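Local atomic coordinates of extracellular solute-binding protein, family 1 (Trichodesmium erythraeum IMS101, PDB entry 6G7N), a protein that binds ferric iron and, judging by its family, probably delivers it to an ABC transporter as the extracellular solute-binding component. Residues K100-I105 against A194-L199; V58-L63 against H230-G235; P51-M56 against K240-K245. All coordinates share one frame; numbering follows the deposited sequence. Where two conformers were deposited one is given.

Contact 1. Residues K100-I105 against A194-L199; sequences KRARVI and ANSYYL. With FE (Fe (III) ion), chain E; DAL (D-alanine), chain C.
R101 and Y197 meet beside the ferric ion, which only the tyrosine binds. CE2 of Y197 lies over the centre of the R101 guanidinium, 3.2 Å above its plane, with ring and guanidinium 45° apart. R101 reaches there by bending at chi2 (-92°) and chi3 (-58°); NH1 donates a fairly straight 2.9 Å bond to D-alanine O and forms a salt bridge with E270. An alanine at R101 would probably cost D-alanine O this hydrogen bond, leave E270 without this salt-bridge partner and uncover the flank of Y197.

N195 works both ways: ND2 donates to Y197 OH at 3.0 Å, in the amide plane, while OD1 accepts a weak bond from R103 NH1, whose stronger partner is D177. An amide suits this place, offering a donor and an acceptor.

The backbones pair as antiparallel strands: V104 N to A194 O at 3.0 Å, A194 N to V104 O, then S196 N to A102 O. S196 OG accepts from A102 N at 3.2 Å where the strand gives way to helix.

Y197 OH and Y198 OH each bind iron at 2.0 Å; with Y141 and D-alanine N and O they make the tyrosine-rich ferric site of a periplasmic-binding-protein fold.

Contact 2. Residues V58-L63 against H230-G235; sequences VDAGRL and HVNISG
N232 carries its CG anti to the backbone N (chi1 -154°), as does D59 (chi1 -151°), and the two side chains cross at about a right angle, amide and carboxylate planes 70° apart. N232 ND2 gives D59 OD1 a weak bond of 2.9 Å. N232 OD1 accepts a nearly straight 2.9 Å bond from A60 N and a second, at 2.8 Å, from I233 N. Two donors thus fix the rotation of a buried amide, and asparagine suits a place where one side chain must both give and accept.

D59 is the N-cap of helix 60-68: OD1 takes G61 N at 2.9 Å on its anti lone pair, and also bonds S144. This is the strand-to-helix turn of the solute-binding fold, where strand 54-58 ends beside antiparallel strand 231-239 and V58 lines the D-alanine pocket. D59 N donates to I233 O at 2.8 Å, and V58 pairs with S234 in a non-hydrogen-bonded position; S234 OG bonds E270.

Beyond the turn, the apolar side of the helix packs on the strand: L63 CD1 touches I233 CD1 at 3.7 Å, while L63 CD2 rests against G235 O, and a side chain on this glycine would press on L63 CD1.

Contact 3. Residues P51-M56 against K240-K245; sequences PADVFM and KNAPNK
D53 meets A242, P243 and N244 in a small, partly buried loop contact at the end of the central sheet, about 23 Å from the centre of the chain. In this solute-binding fold, residues 51-56 run into strand 54-58, while residues 240-245 form the turn that joins strand 231-239 to helix 245-255. The two strands run antiparallel, so the approach to one lies beside the exit from the other, and the aspartate bridges them.

The single hydrogen bond between the segments runs from N244 N to D53 OD1, 2.8 Å long with an angle of 161° at the hydrogen. The amide meets the syn side of OD1, though 23° out of the carboxylate plane. D53 CG stands anti to the carbonyl carbon (chi1 -73°), which carries the carboxylate across to the turn. The other oxygen, OD2, accepts from N4 N, so that both oxygens serve backbone amides. Aspartate suits the place, being short and having two acceptors for two separate chain segments.

N244 is itself the N-cap of helix 245-255. Its OD1 accepts from G247 N in the first turn, and its ND2 donates to A2 O; asparagine is well fitted to such a double task. D53 therefore grips the backbone of the capping residue while the side chain of that residue holds the helix start.

Around this bond the contact is one of van der Waals touches and carbon-oxygen approaches. A242 CB lies 3.4 Å from D53 OD1, and A242 CA makes a CA-H...O contact of 3.5 Å with A52 O. P243, with no N-H to offer, brings its CD to 3.0 Å from D53 OD1 and 3.3 Å from P51 O.

Overall arrangement
Contacts 1 and 2 are buried and touch, their centres 12 Å apart: strands 96-108 and 231-239 are neighbours in the sheet, and R101 O probably accepts from N232 N. Contact 3, partly exposed, lies farther out; its centre is 20 Å from that of contact 2 and 30 Å from that of contact 1. Contacts 2 and 3 touch where G235 O packs on M56 CB; contact 3 then lies farther along, at the outer end of strands 54-58 and 231-239. The chemistry follows the place. Charged and metal-binding groups gather in contact 1, a buried amide and helix cap mark contact 2, and one carboxylate bond among proline and alanine suffices in contact 3.

Contact 1. Residues K100-I105 against A194-L199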
ATOM      1  N   LYS A 100      -1.609   5.724   3.945  1.00  9.71           N
ATOM      2  CA  LYS A 100      -0.931   4.545   4.438  1.00 10.42           C
ATOM      3  C   LYS A 100      -1.896   3.376   4.548  1.00  9.84           C
ATOM      4  O   LYS A 100      -3.040   3.522   4.980  1.00 10.47           O
ATOM      5  CB  LYS A 100      -0.353   4.882   5.866  1.00 14.43           C
ATOM      6  CG  LYS A 100       0.266   3.816   6.697  1.00 14.84           C
ATOM      7  CD  LYS A 100       0.785   4.505   7.952  1.00 14.57           C
ATOM      8  CE  LYS A 100      -0.214   5.021   8.986  1.00 14.60           C
ATOM      9  NZ  LYS A 100       0.488   5.387  10.242  1.00 14.27           N
ATOM     10  N   ARG A 101      -1.387   2.195   4.194  1.00  9.67           N
ATOM     11  CA  ARG A 101      -2.098   0.921   4.335  1.00  9.46           C
ATOM     12  C   ARG A 101      -1.221  -0.023   5.142  1.00  9.51           C
ATOM     13  O   ARG A 101      -0.023   0.120   5.208  1.00 10.72           O
ATOM     14  CB  ARG A 101      -2.489   0.333   2.974  1.00 10.35           C
ATOM     15  CG  ARG A 101      -1.323   0.065   2.000  1.00 10.34           C
ATOM     16  CD  ARG A 101      -0.993   1.211   1.048  1.00 10.26           C
ATOM     17  NE  ARG A 101      -2.090   1.631   0.197  1.00 10.33           N
ATOM     18  CZ  ARG A 101      -2.587   0.921  -0.828  1.00 10.50           C
ATOM     19  NH1 ARG A 101      -3.647   1.366  -1.465  1.00 11.40           N
ATOM     20  NH2 ARG A 101      -2.053  -0.239  -1.197  1.00 11.19           N
ATOM     21  N   ALA A 102      -1.836  -1.030   5.746  1.00  9.69           N
ATOM     22  CA  ALA A 102      -1.097  -2.078   6.484  1.00  9.96           C
ATOM     23  C   ALA A 102      -1.416  -3.429   5.882  1.00  9.64           C
ATOM     24  O   ALA A 102      -2.561  -3.702   5.531  1.00 10.47           O
ATOM     25  CB  ALA A 102      -1.486  -2.076   7.960  1.00 11.23           C
ATOM     26  N   ARG A 103      -0.395  -4.289   5.751  1.00  9.58           N
ATOM     27  CA  ARG A 103      -0.628  -5.648   5.278  1.00 10.03           C
ATOM     28  C   ARG A 103      -0.724  -6.533   6.518  1.00  9.92           C
ATOM     29  O   ARG A 103       0.248  -6.710   7.249  1.00 11.02           O
ATOM     30  CB  ARG A 103       0.425  -6.104   4.260  1.00 10.41           C
ATOM     31  CG  ARG A 103      -0.003  -7.345   3.469  1.00 10.83           C
ATOM     32  CD  ARG A 103       0.596  -7.377   2.070  1.00 10.61           C
ATOM     33  NE  ARG A 103       0.029  -8.406   1.204  1.00 10.97           N
ATOM     34  CZ  ARG A 103      -1.174  -8.309   0.623  1.00 10.57           C
ATOM     35  NH1 ARG A 103      -1.955  -7.256   0.804  1.00 10.55           N
ATOM     36  NH2 ARG A 103      -1.606  -9.296  -0.166  1.00 11.65           N
ATOM     37  N   VAL A 104      -1.942  -7.015   6.768  1.00  9.62           N
ATOM     38  CA  VAL A 104      -2.338  -7.572   8.049  1.00 10.40           C
ATOM     39  C   VAL A 104      -2.778  -9.011   7.914  1.00  9.66           C
ATOM     40  O   VAL A 104      -3.021  -9.508   6.814  1.00 10.42           O
ATOM     41  CB  VAL A 104      -3.442  -6.719   8.691  1.00 11.85           C
ATOM     42  CG1 VAL A 104      -2.927  -5.297   8.904  1.00 13.25           C
ATOM     43  CG2 VAL A 104      -4.715  -6.744   7.844  1.00 13.58           C
ATOM     44  N   ILE A 105      -2.929  -9.657   9.089  1.00 10.60           N
ATOM     45  CA  ILE A 105      -3.508 -11.005   9.136  1.00 10.70           C
ATOM     46  C   ILE A 105      -5.015 -10.856   9.300  1.00 11.23           C
ATOM     47  O   ILE A 105      -5.511 -10.281  10.286  1.00 13.81           O
ATOM     48  CB  ILE A 105      -2.921 -11.847  10.266  1.00 12.27           C
ATOM     49  CG1 ILE A 105      -1.422 -12.085  10.056  1.00 12.50           C
ATOM     50  CG2 ILE A 105      -3.636 -13.201  10.341  1.00 14.22           C
ATOM     51  CD1 ILE A 105      -0.696 -12.622  11.272  1.00 13.94           C
ATOM     52  N   ALA A 194      -3.912  -9.650   3.731  1.00 10.09           N
ATOM     53  CA  ALA A 194      -4.560  -8.666   2.851  1.00 10.37           C
ATOM     54  C   ALA A 194      -4.283  -7.283   3.406  1.00  9.55           C
ATOM     55  O   ALA A 194      -3.919  -7.136   4.568  1.00 10.75           O
ATOM     56  CB  ALA A 194      -6.052  -8.918   2.727  1.00 11.34           C
ATOM     57  N   ASN A 195      -4.523  -6.267   2.578  1.00  9.64           N
ATOM     58  CA  ASN A 195      -4.389  -4.897   3.063  1.00 10.19           C
ATOM     59  C   ASN A 195      -5.619  -4.507   3.893  1.00  9.81           C
ATOM     60  O   ASN A 195      -6.751  -4.872   3.566  1.00 10.44           O
ATOM     61  CB  ASN A 195      -4.184  -3.913   1.906  1.00 10.74           C
ATOM     62  CG  ASN A 195      -2.820  -4.004   1.245  1.00  9.58           C
ATOM     63  OD1 ASN A 195      -1.871  -4.569   1.813  1.00 10.53           O
ATOM     64  ND2 ASN A 195      -2.711  -3.433   0.048  1.00 10.86           N
ATOM     65  N   SER A 196      -5.350  -3.703   4.916  1.00 10.27           N
ATOM     66  CA  SER A 196      -6.333  -3.247   5.884  1.00 11.56           C
ATOM     67  C   SER A 196      -7.591  -2.648   5.244  1.00 11.18           C
ATOM     68  O   SER A 196      -8.721  -2.919   5.693  1.00 12.20           O
ATOM     69  CB  SER A 196      -5.636  -2.203   6.791  1.00 11.43           C
ATOM     70  OG  SER A 196      -4.979  -1.172   6.040  1.00 12.10           O
ATOM     71  N   TYR A 197      -7.398  -1.812   4.223  1.00 10.58           N
ATOM     72  CA  TYR A 197      -8.503  -1.088   3.634  1.00 11.00           C
ATOM     73  C   TYR A 197      -9.508  -1.987   2.935  1.00 11.17           C
ATOM     74  O   TYR A 197     -10.644  -1.557   2.713  1.00 12.28           O
ATOM     75  CB  TYR A 197      -7.996   0.042   2.707  1.00 11.24           C
ATOM     76  CG  TYR A 197      -7.142  -0.423   1.570  1.00 10.48           C
ATOM     77  CD1 TYR A 197      -7.678  -0.857   0.374  1.00 11.67           C
ATOM     78  CD2 TYR A 197      -5.756  -0.433   1.680  1.00 10.36           C
ATOM     79  CE1 TYR A 197      -6.861  -1.282  -0.670  1.00 11.92           C
ATOM     80  CE2 TYR A 197      -4.933  -0.868   0.647  1.00 10.44           C
ATOM     81  CZ  TYR A 197      -5.474  -1.339  -0.526  1.00 10.64           C
ATOM     82  OH  TYR A 197      -4.669  -1.833  -1.514  1.00 11.65           O
ATOM     83  N   TYR A 198      -9.136  -3.215   2.572  1.00 10.92           N
ATOM     84  CA  TYR A 198     -10.098  -4.107   1.921  1.00 11.57           C
ATOM     85  C   TYR A 198     -11.146  -4.612   2.915  1.00 11.85           C
ATOM     86  O   TYR A 198     -12.299  -4.846   2.530  1.00 13.24           O
ATOM     87  CB  TYR A 198      -9.411  -5.278   1.199  1.00 11.49           C
ATOM     88  CG  TYR A 198      -8.621  -4.862  -0.010  1.00 11.56           C
ATOM     89  CD1 TYR A 198      -9.237  -4.319  -1.128  1.00 13.43           C
ATOM     90  CD2 TYR A 198      -7.237  -4.978  -0.029  1.00 11.83           C
ATOM     91  CE1 TYR A 198      -8.504  -3.935  -2.224  1.00 13.80           C
ATOM     92  CE2 TYR A 198      -6.499  -4.580  -1.128  1.00 12.22           C
ATOM     93  CZ  TYR A 198      -7.131  -4.044  -2.220  1.00 13.30           C
ATOM     94  OH  TYR A 198      -6.397  -3.622  -3.304  1.00 15.58           O
ATOM     95  N   LEU A 199     -10.768  -4.818   4.176  1.00 11.59           N
ATOM     96  CA  LEU A 199     -11.767  -5.190   5.164  1.00 12.23           C
ATOM     97  C   LEU A 199     -12.674  -3.999   5.473  1.00 12.70           C
ATOM     98  O   LEU A 199     -13.906  -4.149   5.554  1.00 13.81           O
ATOM     99  CB  LEU A 199     -11.122  -5.742   6.431  1.00 12.58           C
ATOM    100  CG  LEU A 199     -12.091  -6.238   7.485  1.00 13.10           C
ATOM    101  CD1 LEU A 199     -12.991  -7.381   6.991  1.00 14.93           C
ATOM    102  CD2 LEU A 199     -11.336  -6.684   8.727  1.00 14.53           C
TER
HETATM  103 FE    FE E 403      -5.195  -2.040  -3.428  1.00 13.05          FE
HETATM  104  N   DAL C 401      -5.802  -1.590  -5.519  0.80 20.99           N
HETATM  105  CA  DAL C 401      -6.351  -0.193  -5.544  0.80 22.85           C
HETATM  106  CB  DAL C 401      -6.055   0.472  -6.879  0.80 27.91           C
HETATM  107  C   DAL C 401      -5.882   0.644  -4.399  0.80 18.87           C
HETATM  108  O   DAL C 401      -5.234   0.052  -3.513  0.80 16.87           O
HETATM  109  OXT DAL C 401      -6.171   1.872  -4.403  0.80 21.78           O

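Contact 2. Residues V58-L63 against H230-G235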
ATOM      1  N   VAL A  58       0.044   3.472  -6.182  0.50 11.76           N
ATOM      2  CA  VAL A  58       0.141   2.756  -4.906  0.50 12.00           C
ATOM      3  C   VAL A  58       1.336   1.823  -4.890  0.50 10.81           C
ATOM      4  O   VAL A  58       1.732   1.260  -5.928  0.50 12.03           O
ATOM      5  CB  VAL A  58      -1.137   2.000  -4.452  0.50 15.51           C
ATOM      6  CG1 VAL A  58      -2.356   2.884  -4.629  0.50 15.78           C
ATOM      7  CG2 VAL A  58      -1.333   0.701  -5.201  0.50 16.45           C
ATOM      8  N   ASP A  59       1.869   1.701  -3.677  1.00 10.81           N
ATOM      9  CA  ASP A  59       2.952   0.806  -3.270  1.00 10.63           C
ATOM     10  C   ASP A  59       4.318   1.429  -3.487  1.00 10.14           C
ATOM     11  O   ASP A  59       4.648   1.818  -4.610  1.00 11.36           O
ATOM     12  CB  ASP A  59       2.833  -0.628  -3.852  1.00 11.25           C
ATOM     13  CG  ASP A  59       3.461  -1.648  -2.949  1.00 11.62           C
ATOM     14  OD1 ASP A  59       4.698  -1.608  -2.797  1.00 11.52           O
ATOM     15  OD2 ASP A  59       2.703  -2.435  -2.349  1.00 13.13           O
ATOM     16  N   ALA A  60       5.121   1.472  -2.432  1.00 10.21           N
ATOM     17  CA  ALA A  60       6.472   1.979  -2.575  1.00 10.75           C
ATOM     18  C   ALA A  60       7.258   1.161  -3.612  1.00 11.10           C
ATOM     19  O   ALA A  60       8.190   1.685  -4.204  1.00 12.14           O
ATOM     20  CB  ALA A  60       7.173   1.956  -1.229  1.00 11.97           C
ATOM     21  N   GLY A  61       6.931  -0.119  -3.810  1.00 11.85           N
ATOM     22  CA  GLY A  61       7.606  -0.863  -4.872  1.00 13.72           C
ATOM     23  C   GLY A  61       7.401  -0.263  -6.253  1.00 13.01           C
ATOM     24  O   GLY A  61       8.341  -0.273  -7.088  1.00 14.86           O
ATOM     25  N   ARG A  62       6.187   0.223  -6.541  0.50 12.98           N
ATOM     26  CA  ARG A  62       5.912   0.872  -7.845  0.50 13.37           C
ATOM     27  C   ARG A  62       6.567   2.250  -7.911  0.50 12.43           C
ATOM     28  O   ARG A  62       7.063   2.644  -8.967  0.50 13.84           O
ATOM     29  CB  ARG A  62       4.411   1.035  -8.155  0.50 14.25           C
ATOM     30  CG  ARG A  62       3.571  -0.227  -8.333  0.50 13.87           C
ATOM     31  CD  ARG A  62       2.259   0.039  -9.083  0.50 17.51           C
ATOM     32  NE  ARG A  62       1.393  -1.137  -9.271  0.50 19.49           N
ATOM     33  CZ  ARG A  62       0.411  -1.511  -8.452  0.50 19.42           C
ATOM     34  NH1 ARG A  62      -0.323  -2.590  -8.732  0.50 21.16           N
ATOM     35  NH2 ARG A  62       0.148  -0.818  -7.353  0.50 18.34           N
ATOM     36  N   LEU A  63       6.561   3.002  -6.812  1.00 11.75           N
ATOM     37  CA  LEU A  63       7.225   4.303  -6.794  1.00 11.48           C
ATOM     38  C   LEU A  63       8.728   4.142  -7.027  1.00 11.03           C
ATOM     39  O   LEU A  63       9.335   4.934  -7.746  1.00 12.41           O
ATOM     40  CB  LEU A  63       6.905   5.035  -5.493  1.00 11.63           C
ATOM     41  CG  LEU A  63       5.445   5.493  -5.424  1.00 12.11           C
ATOM     42  CD1 LEU A  63       5.045   5.815  -3.990  1.00 14.14           C
ATOM     43  CD2 LEU A  63       5.182   6.689  -6.315  1.00 13.39           C
ATOM     44  N   HIS A 230       3.966  -4.134   9.108  1.00  9.24           N
ATOM     45  CA  HIS A 230       4.370  -3.696   7.757  1.00  8.93           C
ATOM     46  C   HIS A 230       3.323  -2.727   7.205  1.00  8.69           C
ATOM     47  O   HIS A 230       2.149  -3.111   7.013  1.00  9.81           O
ATOM     48  CB  HIS A 230       4.492  -4.920   6.872  1.00  9.87           C
ATOM     49  CG  HIS A 230       4.778  -4.624   5.438  1.00  9.63           C
ATOM     50  ND1 HIS A 230       6.044  -4.504   4.928  1.00 10.18           N
ATOM     51  CD2 HIS A 230       3.940  -4.461   4.379  1.00 10.47           C
ATOM     52  CE1 HIS A 230       5.955  -4.300   3.619  1.00 10.29           C
ATOM     53  NE2 HIS A 230       4.694  -4.275   3.249  1.00 10.17           N
ATOM     54  N   VAL A 231       3.762  -1.492   6.976  1.00  8.81           N
ATOM     55  CA  VAL A 231       2.948  -0.469   6.365  1.00  9.20           C
ATOM     56  C   VAL A 231       3.504  -0.105   5.009  1.00  9.06           C
ATOM     57  O   VAL A 231       4.703  -0.200   4.730  1.00  9.90           O
ATOM     58  CB  VAL A 231       2.750   0.758   7.284  1.00 10.23           C
ATOM     59  CG1 VAL A 231       1.984   0.338   8.536  1.00 10.93           C
ATOM     60  CG2 VAL A 231       4.044   1.454   7.643  1.00 10.47           C
ATOM     61  N   ASN A 232       2.614   0.374   4.163  1.00  9.11           N
ATOM     62  CA  ASN A 232       2.998   0.785   2.805  1.00  9.55           C
ATOM     63  C   ASN A 232       2.147   1.989   2.438  1.00  8.96           C
ATOM     64  O   ASN A 232       1.324   2.433   3.257  1.00  9.46           O
ATOM     65  CB  ASN A 232       2.871  -0.428   1.863  1.00  9.52           C
ATOM     66  CG  ASN A 232       3.770  -0.390   0.631  1.00 10.36           C
ATOM     67  OD1 ASN A 232       4.160   0.687   0.144  1.00 10.55           O
ATOM     68  ND2 ASN A 232       4.085  -1.576   0.085  1.00 11.36           N
ATOM     69  N   ILE A 233       2.364   2.549   1.238  1.00  8.97           N
ATOM     70  CA  ILE A 233       1.820   3.870   0.926  1.00  8.86           C
ATOM     71  C   ILE A 233       1.100   3.915  -0.407  1.00  9.08           C
ATOM     72  O   ILE A 233       1.410   3.179  -1.354  1.00 10.40           O
ATOM     73  CB  ILE A 233       2.945   4.938   0.924  1.00  8.82           C
ATOM     74  CG1 ILE A 233       4.109   4.565  -0.002  1.00  9.62           C
ATOM     75  CG2 ILE A 233       3.425   5.184   2.338  1.00  9.37           C
ATOM     76  CD1 ILE A 233       5.042   5.723  -0.311  1.00  9.80           C
ATOM     77  N   SER A 234       0.156   4.870  -0.471  1.00  9.28           N
ATOM     78  CA  SER A 234      -0.267   5.520  -1.701  1.00 10.35           C
ATOM     79  C   SER A 234       0.556   6.797  -1.799  1.00  9.67           C
ATOM     80  O   SER A 234       0.655   7.520  -0.813  1.00 10.93           O
ATOM     81  CB  SER A 234      -1.757   5.909  -1.641  1.00 11.49           C
ATOM     82  OG  SER A 234      -2.615   4.803  -1.536  1.00 12.82           O
ATOM     83  N   GLY A 235       1.167   7.078  -2.939  1.00 10.63           N
ATOM     84  CA  GLY A 235       2.065   8.223  -2.970  1.00 12.31           C
ATOM     85  C   GLY A 235       2.359   8.728  -4.347  1.00 10.63           C
ATOM     86  O   GLY A 235       1.755   8.331  -5.327  1.00 12.63           O
TER

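Contact 3. Residues P51-M56 against K240-K245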
ATOM      1  N   PRO A  51       3.785  15.846 -20.949  1.00 21.20           N
ATOM      2  CA  PRO A  51       3.151  16.933 -20.189  1.00 20.34           C
ATOM      3  C   PRO A  51       2.982  16.621 -18.696  1.00 18.67           C
ATOM      4  O   PRO A  51       2.550  17.493 -17.960  1.00 20.43           O
ATOM      5  CB  PRO A  51       1.768  17.084 -20.837  1.00 22.95           C
ATOM      6  CG  PRO A  51       1.516  15.778 -21.512  1.00 26.76           C
ATOM      7  CD  PRO A  51       2.827  15.117 -21.806  1.00 22.70           C
ATOM      8  N   ALA A  52       3.304  15.411 -18.254  1.00 17.38           N
ATOM      9  CA  ALA A  52       3.028  15.039 -16.869  1.00 15.45           C
ATOM     10  C   ALA A  52       3.769  15.939 -15.882  1.00 14.84           C
ATOM     11  O   ALA A  52       4.968  16.196 -16.007  1.00 15.91           O
ATOM     12  CB  ALA A  52       3.386  13.577 -16.627  1.00 16.85           C
ATOM     13  N   ASP A  53       3.037  16.389 -14.861  1.00 14.45           N
ATOM     14  CA  ASP A  53       3.600  17.188 -13.761  1.00 14.23           C
ATOM     15  C   ASP A  53       3.767  16.382 -12.479  1.00 13.33           C
ATOM     16  O   ASP A  53       4.771  16.507 -11.778  1.00 13.64           O
ATOM     17  CB  ASP A  53       2.704  18.386 -13.446  1.00 16.09           C
ATOM     18  CG  ASP A  53       2.774  19.468 -14.504  1.00 18.44           C
ATOM     19  OD1 ASP A  53       3.902  19.983 -14.734  1.00 20.66           O
ATOM     20  OD2 ASP A  53       1.708  19.835 -15.061  1.00 19.96           O
ATOM     21  N   VAL A  54       2.732  15.622 -12.130  1.00 13.17           N
ATOM     22  CA  VAL A  54       2.711  14.791 -10.907  1.00 12.73           C
ATOM     23  C   VAL A  54       2.347  13.377 -11.312  1.00 13.33           C
ATOM     24  O   VAL A  54       1.439  13.175 -12.135  1.00 14.20           O
ATOM     25  CB  VAL A  54       1.682  15.326  -9.895  1.00 12.89           C
ATOM     26  CG1 VAL A  54       1.575  14.414  -8.680  1.00 12.67           C
ATOM     27  CG2 VAL A  54       2.030  16.736  -9.473  1.00 14.71           C
ATOM     28  N   PHE A  55       3.042  12.404 -10.733  1.00 12.09           N
ATOM     29  CA  PHE A  55       2.737  10.966 -10.908  1.00 12.55           C
ATOM     30  C   PHE A  55       2.320  10.445  -9.528  1.00 11.88           C
ATOM     31  O   PHE A  55       3.037  10.638  -8.553  1.00 12.41           O
ATOM     32  CB  PHE A  55       3.969  10.206 -11.432  1.00 13.93           C
ATOM     33  CG  PHE A  55       3.812   8.713 -11.387  1.00 14.14           C
ATOM     34  CD1 PHE A  55       2.864   8.076 -12.177  1.00 15.78           C
ATOM     35  CD2 PHE A  55       4.560   7.932 -10.499  1.00 15.50           C
ATOM     36  CE1 PHE A  55       2.681   6.718 -12.113  1.00 17.58           C
ATOM     37  CE2 PHE A  55       4.395   6.559 -10.474  1.00 16.05           C
ATOM     38  CZ  PHE A  55       3.457   5.957 -11.279  1.00 16.39           C
ATOM     39  N   MET A  56       1.173   9.763  -9.485  1.00 11.62           N
ATOM     40  CA  MET A  56       0.704   9.107  -8.262  1.00 11.99           C
ATOM     41  C   MET A  56       0.316   7.666  -8.519  1.00 11.80           C
ATOM     42  O   MET A  56      -0.275   7.330  -9.561  1.00 12.98           O
ATOM     43  CB  MET A  56      -0.487   9.830  -7.642  1.00 12.44           C
ATOM     44  CG  MET A  56      -0.145  11.203  -7.140  1.00 13.84           C
ATOM     45  SD  MET A  56      -1.424  12.049  -6.228  1.00 14.66           S
ATOM     46  CE  MET A  56      -1.265  11.234  -4.658  1.00 16.90           C
ATOM     47  N   LYS A 240       9.995  14.335 -13.884  1.00 15.13           N
ATOM     48  CA  LYS A 240      11.278  14.886 -14.311  1.00 16.56           C
ATOM     49  C   LYS A 240      11.129  16.094 -15.201  1.00 18.39           C
ATOM     50  O   LYS A 240      11.801  17.114 -14.971  1.00 21.64           O
ATOM     51  CB  LYS A 240      12.096  13.809 -15.003  1.00 19.32           C
ATOM     52  CG  LYS A 240      13.448  14.310 -15.504  1.00 24.06           C
ATOM     53  CD  LYS A 240      14.381  13.194 -15.903  1.00 31.18           C
ATOM     54  CE  LYS A 240      15.178  12.677 -14.725  1.00 36.83           C
ATOM     55  NZ  LYS A 240      15.931  11.438 -15.080  1.00 40.51           N
ATOM     56  N   ASN A 241      10.257  16.028 -16.189  1.00 17.54           N
ATOM     57  CA  ASN A 241      10.219  17.208 -17.079  1.00 20.94           C
ATOM     58  C   ASN A 241       8.992  18.062 -16.882  1.00 20.71           C
ATOM     59  O   ASN A 241       8.591  18.763 -17.785  1.00 21.64           O
ATOM     60  CB  ASN A 241      10.443  16.829 -18.546  1.00 23.03           C
ATOM     61  CG  ASN A 241      11.741  16.069 -18.756  1.00 25.27           C
ATOM     62  OD1 ASN A 241      11.730  14.839 -18.984  1.00 28.06           O
ATOM     63  ND2 ASN A 241      12.867  16.772 -18.648  1.00 25.36           N
ATOM     64  N   ALA A 242       8.452  18.074 -15.665  1.00 18.78           N
ATOM     65  CA  ALA A 242       7.213  18.753 -15.383  1.00 17.11           C
ATOM     66  C   ALA A 242       7.162  20.140 -16.018  1.00 18.48           C
ATOM     67  O   ALA A 242       8.027  20.975 -15.744  1.00 19.44           O
ATOM     68  CB  ALA A 242       7.043  18.899 -13.893  1.00 16.10           C
ATOM     69  N   PRO A 243       6.136  20.403 -16.838  1.00 18.73           N
ATOM     70  CA  PRO A 243       6.016  21.758 -17.387  1.00 19.78           C
ATOM     71  C   PRO A 243       5.665  22.835 -16.364  1.00 19.81           C
ATOM     72  O   PRO A 243       5.949  24.011 -16.583  1.00 23.22           O
ATOM     73  CB  PRO A 243       4.933  21.634 -18.455  1.00 22.14           C
ATOM     74  CG  PRO A 243       4.267  20.345 -18.248  1.00 23.15           C
ATOM     75  CD  PRO A 243       5.168  19.464 -17.435  1.00 20.11           C
ATOM     76  N   ASN A 244       5.041  22.437 -15.259  1.00 17.85           N
ATOM     77  CA  ASN A 244       4.683  23.365 -14.171  1.00 18.65           C
ATOM     78  C   ASN A 244       5.189  22.799 -12.851  1.00 16.66           C
ATOM     79  O   ASN A 244       4.424  22.342 -11.987  1.00 16.60           O
ATOM     80  CB  ASN A 244       3.179  23.569 -14.117  1.00 19.63           C
ATOM     81  CG  ASN A 244       2.780  24.707 -13.204  1.00 19.46           C
ATOM     82  OD1 ASN A 244       3.625  25.320 -12.530  1.00 20.35           O
ATOM     83  ND2 ASN A 244       1.481  25.015 -13.186  1.00 22.89           N
ATOM     84  N   LYS A 245       6.497  22.863 -12.665  1.00 17.91           N
ATOM     85  CA  LYS A 245       7.131  22.349 -11.457  1.00 16.29           C
ATOM     86  C   LYS A 245       6.612  23.042 -10.194  1.00 16.06           C
ATOM     87  O   LYS A 245       6.322  22.384  -9.195  1.00 15.98           O
ATOM     88  CB  LYS A 245       8.659  22.479 -11.560  1.00 18.09           C
ATOM     89  CG  LYS A 245       9.414  21.958 -10.357  1.00 18.83           C
ATOM     90  CD  LYS A 245      10.907  22.243 -10.465  1.00 20.46           C
ATOM     91  CE  LYS A 245      11.634  21.757  -9.230  1.00 22.50           C
ATOM     92  NZ  LYS A 245      13.110  21.857  -9.371  1.00 28.14           N
TER